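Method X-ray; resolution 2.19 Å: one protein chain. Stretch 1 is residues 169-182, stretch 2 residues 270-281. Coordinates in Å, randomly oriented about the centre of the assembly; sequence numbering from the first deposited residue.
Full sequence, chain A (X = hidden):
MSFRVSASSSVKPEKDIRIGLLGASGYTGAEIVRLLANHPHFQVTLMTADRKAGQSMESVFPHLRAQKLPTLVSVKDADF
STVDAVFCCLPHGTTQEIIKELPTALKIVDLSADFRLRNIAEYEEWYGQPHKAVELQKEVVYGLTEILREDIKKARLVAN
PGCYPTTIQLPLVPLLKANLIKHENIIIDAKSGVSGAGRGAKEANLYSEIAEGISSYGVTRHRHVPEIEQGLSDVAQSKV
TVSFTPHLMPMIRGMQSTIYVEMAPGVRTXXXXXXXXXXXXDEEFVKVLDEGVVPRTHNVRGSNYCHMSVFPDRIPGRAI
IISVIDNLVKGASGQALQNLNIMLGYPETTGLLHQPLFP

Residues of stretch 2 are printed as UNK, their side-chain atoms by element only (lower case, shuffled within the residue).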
# COMPACT_ATOMS: atom_id res chain seq x y z
N GLN A 169 -13.74 -5.82 -24.56
CA GLN A 169 -14.81 -6.24 -25.44
C GLN A 169 -16.21 -5.83 -24.99
O GLN A 169 -17.05 -5.51 -25.82
CB GLN A 169 -14.75 -7.75 -25.66
CG GLN A 169 -13.45 -8.20 -26.28
CD GLN A 169 -13.35 -9.69 -26.39
OE1 GLN A 169 -13.97 -10.31 -27.26
NE2 GLN A 169 -12.57 -10.29 -25.49
N LEU A 170 -16.47 -5.85 -23.69
CA LEU A 170 -17.80 -5.47 -23.22
C LEU A 170 -18.21 -4.09 -23.76
O LEU A 170 -19.33 -3.92 -24.25
CB LEU A 170 -17.86 -5.50 -21.68
CG LEU A 170 -18.00 -6.91 -21.09
CD1 LEU A 170 -17.95 -6.84 -19.57
CD2 LEU A 170 -19.30 -7.53 -21.56
N PRO A 171 -17.32 -3.09 -23.67
CA PRO A 171 -17.69 -1.77 -24.19
C PRO A 171 -17.62 -1.65 -25.72
O PRO A 171 -18.51 -1.08 -26.34
CB PRO A 171 -16.69 -0.84 -23.50
CG PRO A 171 -15.50 -1.71 -23.30
CD PRO A 171 -16.14 -2.98 -22.80
N LEU A 172 -16.56 -2.18 -26.32
CA LEU A 172 -16.36 -2.06 -27.76
C LEU A 172 -17.23 -2.89 -28.69
O LEU A 172 -17.58 -2.42 -29.78
CB LEU A 172 -14.89 -2.31 -28.10
CG LEU A 172 -13.87 -1.39 -27.42
CD1 LEU A 172 -12.50 -1.60 -28.05
CD2 LEU A 172 -14.31 0.07 -27.55
N VAL A 173 -17.58 -4.11 -28.30
CA VAL A 173 -18.39 -4.96 -29.17
C VAL A 173 -19.69 -4.29 -29.59
O VAL A 173 -19.98 -4.20 -30.78
CB VAL A 173 -18.67 -6.32 -28.52
CG1 VAL A 173 -19.64 -7.11 -29.37
CG2 VAL A 173 -17.36 -7.09 -28.37
N PRO A 174 -20.50 -3.82 -28.63
CA PRO A 174 -21.77 -3.16 -28.95
C PRO A 174 -21.57 -1.93 -29.85
O PRO A 174 -22.36 -1.68 -30.76
CB PRO A 174 -22.31 -2.76 -27.58
CG PRO A 174 -21.77 -3.81 -26.70
CD PRO A 174 -20.35 -3.95 -27.17
N LEU A 175 -20.52 -1.16 -29.58
CA LEU A 175 -20.23 0.04 -30.36
C LEU A 175 -19.83 -0.28 -31.79
O LEU A 175 -20.22 0.43 -32.72
CB LEU A 175 -19.15 0.88 -29.68
CG LEU A 175 -19.49 1.40 -28.27
CD1 LEU A 175 -18.36 2.25 -27.75
CD2 LEU A 175 -20.78 2.21 -28.31
N LEU A 176 -19.04 -1.34 -31.98
CA LEU A 176 -18.62 -1.75 -33.32
C LEU A 176 -19.80 -2.34 -34.08
O LEU A 176 -19.98 -2.08 -35.27
CB LEU A 176 -17.50 -2.79 -33.23
CG LEU A 176 -16.12 -2.29 -32.81
CD1 LEU A 176 -15.22 -3.46 -32.42
CD2 LEU A 176 -15.52 -1.49 -33.96
N LYS A 177 -20.61 -3.12 -33.38
CA LYS A 177 -21.79 -3.74 -33.98
C LYS A 177 -22.73 -2.68 -34.54
O LYS A 177 -23.36 -2.88 -35.59
CB LYS A 177 -22.57 -4.55 -32.95
CG LYS A 177 -22.08 -5.93 -32.77
CD LYS A 177 -22.84 -6.69 -31.72
CE LYS A 177 -22.22 -8.06 -31.58
NZ LYS A 177 -22.85 -8.90 -30.54
N ALA A 178 -22.83 -1.57 -33.83
CA ALA A 178 -23.71 -0.48 -34.25
C ALA A 178 -22.99 0.53 -35.14
O ALA A 178 -23.54 1.58 -35.46
CB ALA A 178 -24.28 0.22 -33.02
N ASN A 179 -21.76 0.22 -35.54
CA ASN A 179 -20.98 1.10 -36.40
C ASN A 179 -20.86 2.51 -35.84
O ASN A 179 -20.88 3.50 -36.59
CB ASN A 179 -21.61 1.18 -37.79
CG ASN A 179 -21.80 -0.18 -38.43
OD1 ASN A 179 -20.83 -0.92 -38.66
ND2 ASN A 179 -23.04 -0.53 -38.70
N LEU A 180 -20.72 2.62 -34.52
CA LEU A 180 -20.65 3.94 -33.88
C LEU A 180 -19.20 4.41 -33.73
O LEU A 180 -18.92 5.58 -33.48
CB LEU A 180 -21.32 3.91 -32.52
CG LEU A 180 -22.83 3.66 -32.56
CD1 LEU A 180 -23.41 3.66 -31.14
CD2 LEU A 180 -23.51 4.72 -33.39
N ILE A 181 -18.25 3.49 -33.92
CA ILE A 181 -16.84 3.84 -33.83
C ILE A 181 -16.08 3.22 -34.94
O ILE A 181 -16.44 2.20 -35.46
CB ILE A 181 -16.20 3.40 -32.47
CG1 ILE A 181 -16.35 1.90 -32.35
CG2 ILE A 181 -16.88 4.13 -31.32
CD1 ILE A 181 -15.65 1.32 -31.15
N LYS A 182 -15.00 3.85 -35.36
CA LYS A 182 -14.13 3.30 -36.48
C LYS A 182 -13.29 2.17 -35.86
O LYS A 182 -13.10 2.11 -34.62
CB LYS A 182 -13.21 4.41 -37.00
CG LYS A 182 -13.98 5.55 -37.68
CD LYS A 182 -13.01 6.74 -37.86
CE LYS A 182 -13.75 7.87 -38.61
NZ LYS A 182 -12.91 9.14 -38.60
N UNK A 270 -22.64 11.15 -26.95
CA UNK A 270 -23.99 10.84 -26.47
C UNK A 270 -24.51 9.56 -27.12
O UNK A 270 -25.21 8.77 -26.49
c UNK A 270 -23.37 13.95 -26.90
c UNK A 270 -24.95 11.99 -26.78
o UNK A 270 -22.33 14.19 -26.25
o UNK A 270 -23.48 14.19 -28.11
c UNK A 270 -24.55 13.33 -26.19
N UNK A 271 -24.18 9.36 -28.39
CA UNK A 271 -24.62 8.17 -29.11
C UNK A 271 -23.96 6.90 -28.55
O UNK A 271 -24.62 5.87 -28.39
o UNK A 271 -24.18 10.35 -31.80
c UNK A 271 -24.93 9.53 -31.22
c UNK A 271 -24.31 8.30 -30.60
o UNK A 271 -26.17 9.68 -31.14
N UNK A 272 -22.67 6.99 -28.26
CA UNK A 272 -21.96 5.84 -27.71
C UNK A 272 -22.59 5.49 -26.36
O UNK A 272 -22.85 4.32 -26.07
c UNK A 272 -18.22 6.75 -28.36
c UNK A 272 -19.69 6.63 -28.74
c UNK A 272 -20.47 6.17 -27.51
c UNK A 272 -19.85 5.66 -29.89
N UNK A 273 -22.84 6.51 -25.56
CA UNK A 273 -23.44 6.32 -24.25
C UNK A 273 -24.80 5.65 -24.32
O UNK A 273 -25.07 4.70 -23.57
c UNK A 273 -25.72 7.54 -20.61
n UNK A 273 -25.48 7.77 -21.89
c UNK A 273 -24.14 7.55 -22.14
c UNK A 273 -23.55 7.66 -23.51
n UNK A 273 -24.59 7.19 -20.03
c UNK A 273 -23.59 7.19 -20.96
N UNK A 274 -25.65 6.13 -25.22
CA UNK A 274 -26.99 5.57 -25.38
C UNK A 274 -26.92 4.11 -25.83
O UNK A 274 -27.67 3.27 -25.34
c UNK A 274 -29.95 6.03 -25.13
c UNK A 274 -29.26 5.98 -26.48
c UNK A 274 -27.80 6.38 -26.39
o UNK A 274 -29.97 7.07 -24.46
n UNK A 274 -30.52 4.90 -24.71
N UNK A 275 -26.03 3.82 -26.77
CA UNK A 275 -25.90 2.45 -27.26
C UNK A 275 -25.50 1.51 -26.13
O UNK A 275 -26.04 0.41 -25.99
c UNK A 275 -24.78 1.03 -29.05
n UNK A 275 -26.72 1.08 -30.49
o UNK A 275 -26.71 -0.39 -28.79
c UNK A 275 -26.15 0.51 -29.44
c UNK A 275 -24.86 2.38 -28.38
N UNK A 276 -24.55 1.95 -25.31
CA UNK A 276 -24.09 1.14 -24.19
C UNK A 276 -25.19 1.00 -23.15
O UNK A 276 -25.40 -0.10 -22.61
c UNK A 276 -21.27 0.19 -24.69
c UNK A 276 -22.84 1.76 -23.56
c UNK A 276 -21.56 1.65 -24.40
c UNK A 276 -20.40 2.30 -23.64
N UNK A 277 -25.88 2.10 -22.87
CA UNK A 277 -26.94 2.07 -21.88
C UNK A 277 -28.03 1.10 -22.31
O UNK A 277 -28.58 0.34 -21.50
c UNK A 277 -27.52 3.47 -21.66
c UNK A 277 -28.32 3.55 -20.38
n UNK A 277 -30.17 6.87 -20.67
c UNK A 277 -29.76 5.49 -21.03
c UNK A 277 -28.73 4.96 -20.05
N UNK A 278 -28.34 1.11 -23.60
CA UNK A 278 -29.36 0.22 -24.15
C UNK A 278 -28.90 -1.24 -24.16
O UNK A 278 -29.65 -2.14 -23.76
c UNK A 278 -29.73 0.63 -25.60
c UNK A 278 -30.64 -0.42 -26.24
o UNK A 278 -30.41 1.89 -25.59
N UNK A 279 -27.68 -1.49 -24.62
CA UNK A 279 -27.15 -2.85 -24.69
C UNK A 279 -27.02 -3.57 -23.35
O UNK A 279 -27.10 -4.80 -23.30
o UNK A 279 -25.84 -2.34 -26.68
c UNK A 279 -25.77 -2.84 -25.36
N UNK A 280 -26.84 -2.82 -22.27
CA UNK A 280 -26.66 -3.41 -20.94
C UNK A 280 -27.66 -2.99 -19.86
O UNK A 280 -27.47 -3.30 -18.68
c UNK A 280 -25.25 -3.10 -20.44
o UNK A 280 -21.21 -5.57 -23.61
c UNK A 280 -23.14 -2.97 -21.85
c UNK A 280 -24.16 -3.74 -21.27
c UNK A 280 -24.16 -5.12 -21.50
c UNK A 280 -22.17 -4.94 -22.84
c UNK A 280 -23.17 -5.72 -22.28
c UNK A 280 -22.14 -3.56 -22.63
N UNK A 281 -28.74 -2.32 -20.27
CA UNK A 281 -29.75 -1.85 -19.32
C UNK A 281 -30.31 -2.91 -18.37
O UNK A 281 -30.57 -2.61 -17.20
o UNK A 281 -32.79 -1.85 -22.94
o UNK A 281 -33.43 -0.59 -21.25
c UNK A 281 -32.71 -1.49 -21.74
c UNK A 281 -30.89 -1.20 -20.07
c UNK A 281 -31.71 -2.17 -20.86

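Position 270 carries three carbons in a row, the third bearing two oxygens, and the chain lies beyond reach of stretch 1: Glu270. Position 271 is one carbon shorter, two carbons with a pair of oxygens on the second. Its CB points toward stretch 1, yet the nearest approach there is made by its backbone O, 3.7 Å from CD1 of Leu180. This is Asp271.

Position 272 has four carbons forked at the second and no polar atom. It leaves the backbone sideways, but its end comes nearer, so that one terminal carbon lies 3.5 Å from CB of Leu180, 3.6 Å from CG2 of Ile181 and 3.9 Å from CD2 of Leu175; this is Leu272. One methyl thus meets Leu175 in the helix and Leu180 and Ile181 in the segment after it.

Position 273 has one carbon leading to a five-membered ring of three carbons and two nitrogens. It points away from stretch 1 and is His273. At 274, three carbons end in one oxygen and one nitrogen; the end leads away and touches nothing opposite. With no second oxygen it reads as an amide, Gln274.

Position 275 has the same composition but points toward stretch 1. Its CB is 3.4 Å from CD1 of Leu180, and its terminal nitrogen sits 3.6 Å from CB of Ala178. This is Gln275: its CB packs on Leu180 and its NE2 lies beside CB of Ala178; the residue as a whole is partly exposed.

Position 276 is again four carbons forked at the second. The fork carbon is 4.0 Å from CD2 of Leu175, and one terminal carbon is 3.5 Å from O of Pro171 and 4.3 Å from CB of Pro174: Leu276.

Position 277, four carbons in a row ending in nitrogen, is Lys277, exposed and out of reach. Position 278, one carbon carrying an oxygen and a carbon, is Thr278; its OG1 donates to O of Gln274 at 3.1 Å. Position 279 has just one carbon and one oxygen, the oxygen 3.7 Å from CB of Pro174, hence Ser279. Its OG donates to O of Gln275 at 2.8 Å, so the hydroxyl is satisfied within its own helix.

Position 280 shows one carbon and a six-carbon ring bearing an oxygen, which lies 2.6 Å from O of Leu170: Tyr280. Its OH donates to that carbonyl, while CG of Pro174 stands 4.0 Å from its CZ. Position 281, three carbons and two terminal oxygens, is Glu281, solvent-facing and uninvolved.

The contact works as two helices crossing at 109°, their axes 9.4 Å apart at closest approach, and the segment after the first helix folds against the second through Ala178, Leu180 and Ile181. Leu272 and Leu276, one turn apart, supply much of the apolar packing, with Leu175 touching both; the Tyr280 ring and CB of Gln275 add to it. The hydrogen bond from Tyr280 reaches a carbonyl left without its usual partner, because the proline at 174 has no N–H to offer O of Leu170. The rule is economical: many apolar pairs, and one hydrogen bond between the stretches, from Tyr280 OH to the carbonyl that Pro174 leaves free.

Stretch 2 (270-281) EDLHQQLKTSYE
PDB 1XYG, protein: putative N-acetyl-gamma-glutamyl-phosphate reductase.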